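Local structure of proteasome activator protein PA26 (Trypanosoma brucei, 1YAR) at residues Tyr22-Trp34 and Val87-Arg101. The protein probably binds the end rings of the 20S proteasome as a ring-shaped activator and opens the gate through which substrates enter. Residues are numbered along the deposited sequence; the frame is centred on the assembly and turned at random. Where two conformers were deposited one is given.
Sequences YTETSSFAVIEEW and VYCQAETIRTVIAIR
Val87 meets Trp34 at the benzene end of the indole, CG1 against CZ2. Gln90 OE1 accepts from Trp34 NE1 at 2.8 Å, in the plane of the indole, with the donor above the amide's carbonyl plane. Gln90 CB packs on Val30 CG1, and that same methyl also lies over one face of the indole, toward its rim. Ala91 sets CB against Trp34 CH2. Thr93 lays CG2 alongside Ser26. Ile94, with Val87, Gln90 and Ala91, forms the hole for the Trp34 knob. It is also the reverse knob, among Ser27, Val30, Ile31 and Trp34; its CD1 lies 3.7 Å from Val30 CG1. Thr96 places CG2 over one face of the Tyr22 ring, a CH-pi contact 3.8 Å from the centroid. That methyl is anti to the backbone N (OG1 at chi1 -68°), while OG1 bonds to Glu92 O and to Thr209 OG1 of a second subunit. Val97 sets both methyls against Ser27, and CG2 touches Thr23 O, in the Thr23-Ser26 capping box. Ile100 CD1 packs on Tyr22 CB. Arg101 holds Tyr22 O end-on, with NH1 (2.7 Å) and NH2 (3.0 Å). NH1 also donates to Val97 O, and NH2 to Arg19 O of helix 11-21, tying the turn after that helix to the end of helix 71-99. The axes of helix 24-34 and helix 87-99 run antiparallel but inclined, at 147°, in the antiparallel helical bundle of the PA28 (11S) activator subunit. Helix 183-226 packs on Ile31 and Trp34, helix 111-130 touches Ala91 and Ile94, and Arg212 of the second subunit packs on Tyr22 and Ile100.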
ATOM      1  N   TYR O  22      10.928  98.150 -29.830  1.00 33.29           N
ATOM      2  CA  TYR O  22      11.968  97.493 -30.620  1.00 32.93           C
ATOM      3  C   TYR O  22      11.558  96.048 -30.838  1.00 31.71           C
ATOM      4  O   TYR O  22      11.794  95.192 -29.992  1.00 30.68           O
ATOM      5  CB  TYR O  22      13.311  97.600 -29.887  1.00 34.03           C
ATOM      6  CG  TYR O  22      13.881  99.001 -29.970  1.00 35.70           C
ATOM      7  CD1 TYR O  22      13.543  99.991 -29.036  1.00 35.58           C
ATOM      8  CD2 TYR O  22      14.736  99.341 -31.009  1.00 36.61           C
ATOM      9  CE1 TYR O  22      14.065 101.289 -29.154  1.00 36.73           C
ATOM     10  CE2 TYR O  22      15.253 100.612 -31.126  1.00 38.12           C
ATOM     11  CZ  TYR O  22      14.921 101.569 -30.210  1.00 37.12           C
ATOM     12  OH  TYR O  22      15.476 102.810 -30.392  1.00 40.75           O
ATOM     13  N   THR O  23      10.890  95.798 -31.956  1.00 30.82           N
ATOM     14  CA  THR O  23      10.303  94.493 -32.224  1.00 30.68           C
ATOM     15  C   THR O  23      11.127  93.762 -33.279  1.00 29.97           C
ATOM     16  O   THR O  23      12.061  94.336 -33.859  1.00 29.91           O
ATOM     17  CB  THR O  23       8.839  94.628 -32.747  1.00 30.26           C
ATOM     18  OG1 THR O  23       8.881  95.121 -34.079  1.00 30.40           O
ATOM     19  CG2 THR O  23       8.020  95.691 -31.991  1.00 32.46           C
ATOM     20  N   GLU O  24      10.756  92.512 -33.546  1.00 29.94           N
ATOM     21  CA  GLU O  24      11.391  91.726 -34.603  1.00 30.41           C
ATOM     22  C   GLU O  24      11.333  92.452 -35.945  1.00 30.77           C
ATOM     23  O   GLU O  24      12.235  92.319 -36.769  1.00 30.53           O
ATOM     24  CB  GLU O  24      10.754  90.347 -34.720  1.00 30.40           C
ATOM     25  CG  GLU O  24      11.631  89.296 -35.405  1.00 30.14           C
ATOM     26  CD  GLU O  24      11.607  89.349 -36.928  1.00 31.86           C
ATOM     27  OE1 GLU O  24      10.507  89.449 -37.540  1.00 30.01           O
ATOM     28  OE2 GLU O  24      12.705  89.247 -37.536  1.00 30.52           O
ATOM     29  N   THR O  25      10.259  93.216 -36.163  1.00 31.25           N
ATOM     30  CA  THR O  25      10.117  93.979 -37.400  1.00 31.30           C
ATOM     31  C   THR O  25      11.228  94.998 -37.569  1.00 30.10           C
ATOM     32  O   THR O  25      11.736  95.168 -38.672  1.00 30.00           O
ATOM     33  CB  THR O  25       8.728  94.658 -37.488  1.00 31.86           C
ATOM     34  OG1 THR O  25       7.729  93.638 -37.546  1.00 33.07           O
ATOM     35  CG2 THR O  25       8.576  95.369 -38.842  1.00 33.63           C
ATOM     36  N   SER O  26      11.605  95.648 -36.470  1.00 29.71           N
ATOM     37  CA  SER O  26      12.682  96.637 -36.466  1.00 30.00           C
ATOM     38  C   SER O  26      14.013  96.021 -36.868  1.00 29.03           C
ATOM     39  O   SER O  26      14.794  96.631 -37.598  1.00 28.20           O
ATOM     40  CB  SER O  26      12.863  97.274 -35.085  1.00 30.32           C
ATOM     41  OG  SER O  26      11.621  97.511 -34.451  1.00 33.66           O
ATOM     42  N   SER O  27      14.287  94.821 -36.369  1.00 28.00           N
ATOM     43  CA  SER O  27      15.545  94.176 -36.709  1.00 27.29           C
ATOM     44  C   SER O  27      15.483  93.580 -38.107  1.00 27.13           C
ATOM     45  O   SER O  27      16.427  93.736 -38.886  1.00 27.68           O
ATOM     46  CB  SER O  27      15.915  93.136 -35.642  1.00 26.82           C
ATOM     47  OG  SER O  27      14.805  92.311 -35.346  1.00 26.12           O
ATOM     48  N   PHE O  28      14.367  92.925 -38.455  1.00 27.52           N
ATOM     49  CA  PHE O  28      14.184  92.401 -39.817  1.00 28.03           C
ATOM     50  C   PHE O  28      14.319  93.494 -40.875  1.00 28.01           C
ATOM     51  O   PHE O  28      14.934  93.284 -41.913  1.00 28.02           O
ATOM     52  CB  PHE O  28      12.840  91.669 -39.986  1.00 28.29           C
ATOM     53  CG  PHE O  28      12.650  91.052 -41.347  1.00 29.81           C
ATOM     54  CD1 PHE O  28      13.551  90.101 -41.835  1.00 29.45           C
ATOM     55  CD2 PHE O  28      11.559  91.408 -42.144  1.00 31.89           C
ATOM     56  CE1 PHE O  28      13.400  89.523 -43.102  1.00 30.86           C
ATOM     57  CE2 PHE O  28      11.376  90.829 -43.417  1.00 32.93           C
ATOM     58  CZ  PHE O  28      12.304  89.876 -43.901  1.00 32.87           C
ATOM     59  N   ALA O  29      13.756  94.666 -40.603  1.00 27.72           N
ATOM     60  CA  ALA O  29      13.874  95.788 -41.536  1.00 27.19           C
ATOM     61  C   ALA O  29      15.342  96.160 -41.817  1.00 26.93           C
ATOM     62  O   ALA O  29      15.688  96.543 -42.941  1.00 26.23           O
ATOM     63  CB  ALA O  29      13.103  96.998 -41.005  1.00 27.64           C
ATOM     64  N   VAL O  30      16.192  96.067 -40.791  1.00 25.57           N
ATOM     65  CA  VAL O  30      17.619  96.339 -40.961  1.00 25.44           C
ATOM     66  C   VAL O  30      18.230  95.295 -41.894  1.00 24.76           C
ATOM     67  O   VAL O  30      18.938  95.623 -42.854  1.00 24.49           O
ATOM     68  CB  VAL O  30      18.372  96.370 -39.589  1.00 25.28           C
ATOM     69  CG1 VAL O  30      19.890  96.375 -39.798  1.00 24.50           C
ATOM     70  CG2 VAL O  30      17.960  97.596 -38.758  1.00 26.79           C
ATOM     71  N   ILE O  31      17.943  94.031 -41.609  1.00 24.97           N
ATOM     72  CA  ILE O  31      18.482  92.925 -42.404  1.00 26.51           C
ATOM     73  C   ILE O  31      18.049  93.028 -43.870  1.00 27.07           C
ATOM     74  O   ILE O  31      18.830  92.770 -44.782  1.00 26.83           O
ATOM     75  CB  ILE O  31      18.080  91.551 -41.787  1.00 26.03           C
ATOM     76  CG1 ILE O  31      18.696  91.369 -40.381  1.00 27.26           C
ATOM     77  CG2 ILE O  31      18.451  90.396 -42.737  1.00 26.57           C
ATOM     78  CD1 ILE O  31      20.261  91.243 -40.364  1.00 28.51           C
ATOM     79  N   GLU O  32      16.796  93.423 -44.097  1.00 28.04           N
ATOM     80  CA  GLU O  32      16.337  93.647 -45.463  1.00 28.86           C
ATOM     81  C   GLU O  32      17.146  94.748 -46.159  1.00 28.57           C
ATOM     82  O   GLU O  32      17.522  94.594 -47.312  1.00 28.71           O
ATOM     83  CB  GLU O  32      14.870  94.027 -45.482  1.00 29.05           C
ATOM     84  CG  GLU O  32      13.935  92.915 -45.079  1.00 32.49           C
ATOM     85  CD  GLU O  32      12.487  93.319 -45.283  1.00 39.19           C
ATOM     86  OE1 GLU O  32      12.003  94.244 -44.567  1.00 40.88           O
ATOM     87  OE2 GLU O  32      11.846  92.709 -46.164  1.00 40.99           O
ATOM     88  N   GLU O  33      17.388  95.844 -45.450  1.00 28.87           N
ATOM     89  CA  GLU O  33      18.193  96.963 -45.957  1.00 29.72           C
ATOM     90  C   GLU O  33      19.636  96.539 -46.241  1.00 29.44           C
ATOM     91  O   GLU O  33      20.192  96.869 -47.281  1.00 29.89           O
ATOM     92  CB  GLU O  33      18.138  98.150 -44.977  1.00 30.47           C
ATOM     93  CG  GLU O  33      19.030  99.353 -45.326  1.00 34.43           C
ATOM     94  CD  GLU O  33      18.798  99.929 -46.712  1.00 41.10           C
ATOM     95  OE1 GLU O  33      17.678  99.786 -47.270  1.00 43.05           O
ATOM     96  OE2 GLU O  33      19.756 100.529 -47.258  1.00 43.33           O
ATOM     97  N   TRP O  34      20.223  95.762 -45.328  1.00 28.58           N
ATOM     98  CA  TRP O  34      21.598  95.309 -45.486  1.00 27.52           C
ATOM     99  C   TRP O  34      21.731  94.400 -46.691  1.00 27.78           C
ATOM    100  O   TRP O  34      22.708  94.484 -47.424  1.00 27.44           O
ATOM    101  CB  TRP O  34      22.078  94.580 -44.217  1.00 26.74           C
ATOM    102  CG  TRP O  34      22.406  95.489 -43.078  1.00 26.10           C
ATOM    103  CD1 TRP O  34      22.338  96.855 -43.061  1.00 26.04           C
ATOM    104  CD2 TRP O  34      22.956  95.104 -41.801  1.00 26.07           C
ATOM    105  NE1 TRP O  34      22.742  97.338 -41.836  1.00 25.32           N
ATOM    106  CE2 TRP O  34      23.139  96.288 -41.046  1.00 26.31           C
ATOM    107  CE3 TRP O  34      23.301  93.867 -41.213  1.00 26.98           C
ATOM    108  CZ2 TRP O  34      23.656  96.283 -39.731  1.00 25.20           C
ATOM    109  CZ3 TRP O  34      23.804  93.857 -39.897  1.00 26.04           C
ATOM    110  CH2 TRP O  34      23.970  95.055 -39.173  1.00 26.29           C
ATOM    111  N   VAL O  87      25.581 101.770 -40.815  1.00 27.34           N
ATOM    112  CA  VAL O  87      25.663 100.365 -40.429  1.00 26.11           C
ATOM    113  C   VAL O  87      25.768 100.223 -38.912  1.00 25.50           C
ATOM    114  O   VAL O  87      25.100  99.364 -38.329  1.00 25.75           O
ATOM    115  CB  VAL O  87      26.822  99.649 -41.149  1.00 25.78           C
ATOM    116  CG1 VAL O  87      27.061  98.255 -40.538  1.00 26.57           C
ATOM    117  CG2 VAL O  87      26.509  99.539 -42.674  1.00 24.77           C
ATOM    118  N   TYR O  88      26.574 101.071 -38.272  1.00 25.32           N
ATOM    119  CA  TYR O  88      26.686 101.062 -36.803  1.00 25.71           C
ATOM    120  C   TYR O  88      25.323 101.268 -36.124  1.00 25.75           C
ATOM    121  O   TYR O  88      24.967 100.544 -35.206  1.00 23.87           O
ATOM    122  CB  TYR O  88      27.666 102.136 -36.313  1.00 24.94           C
ATOM    123  CG  TYR O  88      27.934 102.145 -34.813  1.00 26.28           C
ATOM    124  CD1 TYR O  88      29.080 101.540 -34.297  1.00 25.97           C
ATOM    125  CD2 TYR O  88      27.073 102.792 -33.916  1.00 26.16           C
ATOM    126  CE1 TYR O  88      29.360 101.562 -32.941  1.00 26.16           C
ATOM    127  CE2 TYR O  88      27.347 102.812 -32.537  1.00 26.57           C
ATOM    128  CZ  TYR O  88      28.501 102.191 -32.067  1.00 26.47           C
ATOM    129  OH  TYR O  88      28.816 102.201 -30.734  1.00 25.31           O
ATOM    130  N   CYS O  89      24.586 102.290 -36.555  1.00 26.66           N
ATOM    131  CA  CYS O  89      23.286 102.582 -35.941  1.00 27.23           C
ATOM    132  C   CYS O  89      22.249 101.476 -36.216  1.00 26.17           C
ATOM    133  O   CYS O  89      21.430 101.151 -35.360  1.00 26.61           O
ATOM    134  CB  CYS O  89      22.787 103.988 -36.355  1.00 27.97           C
ATOM    135  SG  CYS O  89      23.836 105.331 -35.722  1.00 34.25           S
ATOM    136  N   GLN O  90      22.296 100.888 -37.403  1.00 26.27           N
ATOM    137  CA  GLN O  90      21.430  99.766 -37.745  1.00 25.52           C
ATOM    138  C   GLN O  90      21.768  98.519 -36.896  1.00 24.63           C
ATOM    139  O   GLN O  90      20.871  97.831 -36.418  1.00 23.85           O
ATOM    140  CB  GLN O  90      21.545  99.480 -39.236  1.00 26.58           C
ATOM    141  CG  GLN O  90      20.757 100.545 -40.060  1.00 28.37           C
ATOM    142  CD  GLN O  90      21.248 100.734 -41.480  1.00 32.27           C
ATOM    143  OE1 GLN O  90      22.206 100.093 -41.926  1.00 29.10           O
ATOM    144  NE2 GLN O  90      20.583 101.649 -42.205  1.00 33.11           N
ATOM    145  N   ALA O  91      23.058  98.262 -36.697  1.00 23.76           N
ATOM    146  CA  ALA O  91      23.495  97.165 -35.805  1.00 24.03           C
ATOM    147  C   ALA O  91      22.970  97.334 -34.370  1.00 24.25           C
ATOM    148  O   ALA O  91      22.583  96.359 -33.720  1.00 24.47           O
ATOM    149  CB  ALA O  91      25.002  97.069 -35.798  1.00 24.19           C
ATOM    150  N   GLU O  92      22.954  98.577 -33.880  1.00 24.66           N
ATOM    151  CA  GLU O  92      22.474  98.857 -32.526  1.00 24.67           C
ATOM    152  C   GLU O  92      20.980  98.589 -32.369  1.00 25.04           C
ATOM    153  O   GLU O  92      20.536  98.196 -31.295  1.00 25.14           O
ATOM    154  CB  GLU O  92      22.815 100.286 -32.106  1.00 25.60           C
ATOM    155  CG  GLU O  92      24.310 100.540 -31.919  1.00 25.70           C
ATOM    156  CD  GLU O  92      24.873  99.960 -30.630  1.00 30.54           C
ATOM    157  OE1 GLU O  92      24.106  99.593 -29.716  1.00 28.47           O
ATOM    158  OE2 GLU O  92      26.114  99.871 -30.522  1.00 33.90           O
ATOM    159  N   THR O  93      20.212  98.794 -33.445  1.00 24.83           N
ATOM    160  CA  THR O  93      18.806  98.409 -33.465  1.00 25.04           C
ATOM    161  C   THR O  93      18.672  96.902 -33.267  1.00 24.68           C
ATOM    162  O   THR O  93      17.869  96.458 -32.442  1.00 24.37           O
ATOM    163  CB  THR O  93      18.169  98.867 -34.789  1.00 25.48           C
ATOM    164  OG1 THR O  93      18.190 100.302 -34.820  1.00 26.42           O
ATOM    165  CG2 THR O  93      16.687  98.478 -34.871  1.00 26.75           C
ATOM    166  N   ILE O  94      19.449  96.114 -34.011  1.00 24.16           N
ATOM    167  CA  ILE O  94      19.372  94.653 -33.843  1.00 24.24           C
ATOM    168  C   ILE O  94      19.788  94.258 -32.433  1.00 23.55           C
ATOM    169  O   ILE O  94      19.145  93.424 -31.804  1.00 23.17           O
ATOM    170  CB  ILE O  94      20.186  93.878 -34.882  1.00 24.12           C
ATOM    171  CG1 ILE O  94      19.752  94.260 -36.303  1.00 25.07           C
ATOM    172  CG2 ILE O  94      19.981  92.360 -34.643  1.00 24.90           C
ATOM    173  CD1 ILE O  94      20.636  93.679 -37.416  1.00 24.92           C
ATOM    174  N   ARG O  95      20.872  94.871 -31.970  0.50 24.03           N
ATOM    175  CA  ARG O  95      21.413  94.633 -30.652  0.50 24.58           C
ATOM    176  C   ARG O  95      20.314  94.810 -29.617  0.50 24.47           C
ATOM    177  O   ARG O  95      20.101  93.939 -28.774  0.50 23.92           O
ATOM    178  CB  ARG O  95      22.554  95.624 -30.412  0.50 24.96           C
ATOM    179  CG  ARG O  95      23.546  95.245 -29.360  0.50 27.39           C
ATOM    180  CD  ARG O  95      24.981  95.657 -29.734  0.50 30.43           C
ATOM    181  NE  ARG O  95      25.722  96.194 -28.595  0.50 33.58           N
ATOM    182  CZ  ARG O  95      26.285  95.457 -27.643  0.50 34.90           C
ATOM    183  NH1 ARG O  95      26.205  94.134 -27.686  0.50 36.90           N
ATOM    184  NH2 ARG O  95      26.940  96.045 -26.651  0.50 35.70           N
ATOM    185  N   THR O  96      19.604  95.939 -29.711  1.00 24.12           N
ATOM    186  CA  THR O  96      18.546  96.304 -28.767  1.00 23.94           C
ATOM    187  C   THR O  96      17.428  95.267 -28.772  1.00 23.23           C
ATOM    188  O   THR O  96      16.992  94.841 -27.722  1.00 22.83           O
ATOM    189  CB  THR O  96      17.982  97.702 -29.117  1.00 24.08           C
ATOM    190  OG1 THR O  96      18.993  98.670 -28.862  1.00 23.88           O
ATOM    191  CG2 THR O  96      16.848  98.098 -28.142  1.00 24.95           C
ATOM    192  N   VAL O  97      16.982  94.875 -29.960  1.00 23.03           N
ATOM    193  CA  VAL O  97      15.890  93.895 -30.110  1.00 23.01           C
ATOM    194  C   VAL O  97      16.237  92.596 -29.371  1.00 23.13           C
ATOM    195  O   VAL O  97      15.408  92.014 -28.635  1.00 22.50           O
ATOM    196  CB  VAL O  97      15.614  93.613 -31.593  1.00 22.09           C
ATOM    197  CG1 VAL O  97      14.725  92.378 -31.779  1.00 22.41           C
ATOM    198  CG2 VAL O  97      14.990  94.845 -32.277  1.00 23.35           C
ATOM    199  N   ILE O  98      17.476  92.150 -29.545  1.00 22.84           N
ATOM    200  CA  ILE O  98      17.943  90.966 -28.798  1.00 23.33           C
ATOM    201  C   ILE O  98      18.125  91.221 -27.292  1.00 23.36           C
ATOM    202  O   ILE O  98      17.561  90.498 -26.457  1.00 23.10           O
ATOM    203  CB  ILE O  98      19.234  90.401 -29.438  1.00 22.83           C
ATOM    204  CG1 ILE O  98      18.988  90.087 -30.919  1.00 23.39           C
ATOM    205  CG2 ILE O  98      19.678  89.153 -28.684  1.00 22.57           C
ATOM    206  CD1 ILE O  98      20.277  89.883 -31.727  1.00 22.87           C
ATOM    207  N   ALA O  99      18.898  92.245 -26.939  1.00 23.57           N
ATOM    208  CA  ALA O  99      19.286  92.459 -25.547  1.00 23.90           C
ATOM    209  C   ALA O  99      18.107  92.655 -24.597  1.00 24.01           C
ATOM    210  O   ALA O  99      18.156  92.220 -23.440  1.00 24.67           O
ATOM    211  CB  ALA O  99      20.275  93.617 -25.416  1.00 24.05           C
ATOM    212  N   ILE O 100      17.043  93.292 -25.076  1.00 23.64           N
ATOM    213  CA  ILE O 100      15.860  93.495 -24.236  1.00 23.51           C
ATOM    214  C   ILE O 100      14.962  92.250 -24.159  1.00 23.62           C
ATOM    215  O   ILE O 100      13.898  92.300 -23.531  1.00 23.81           O
ATOM    216  CB  ILE O 100      15.032  94.766 -24.691  1.00 23.05           C
ATOM    217  CG1 ILE O 100      14.388  94.531 -26.064  1.00 23.98           C
ATOM    218  CG2 ILE O 100      15.935  95.989 -24.719  1.00 21.18           C
ATOM    219  CD1 ILE O 100      13.575  95.757 -26.618  1.00 24.11           C
ATOM    220  N   ARG O 101      15.359  91.156 -24.818  1.00 22.74           N
ATOM    221  CA  ARG O 101      14.648  89.872 -24.664  1.00 22.83           C
ATOM    222  C   ARG O 101      15.509  88.748 -24.069  1.00 22.77           C
ATOM    223  O   ARG O 101      15.113  87.578 -24.066  1.00 22.97           O
ATOM    224  CB  ARG O 101      14.037  89.432 -25.991  1.00 23.07           C
ATOM    225  CG  ARG O 101      12.961  90.373 -26.504  1.00 24.31           C
ATOM    226  CD  ARG O 101      12.517  90.093 -27.931  1.00 23.16           C
ATOM    227  NE  ARG O 101      11.347  90.909 -28.288  1.00 25.97           N
ATOM    228  CZ  ARG O 101      11.378  92.179 -28.693  1.00 25.90           C
ATOM    229  NH1 ARG O 101      12.534  92.836 -28.825  1.00 21.68           N
ATOM    230  NH2 ARG O 101      10.228  92.800 -28.974  1.00 26.95           N
TER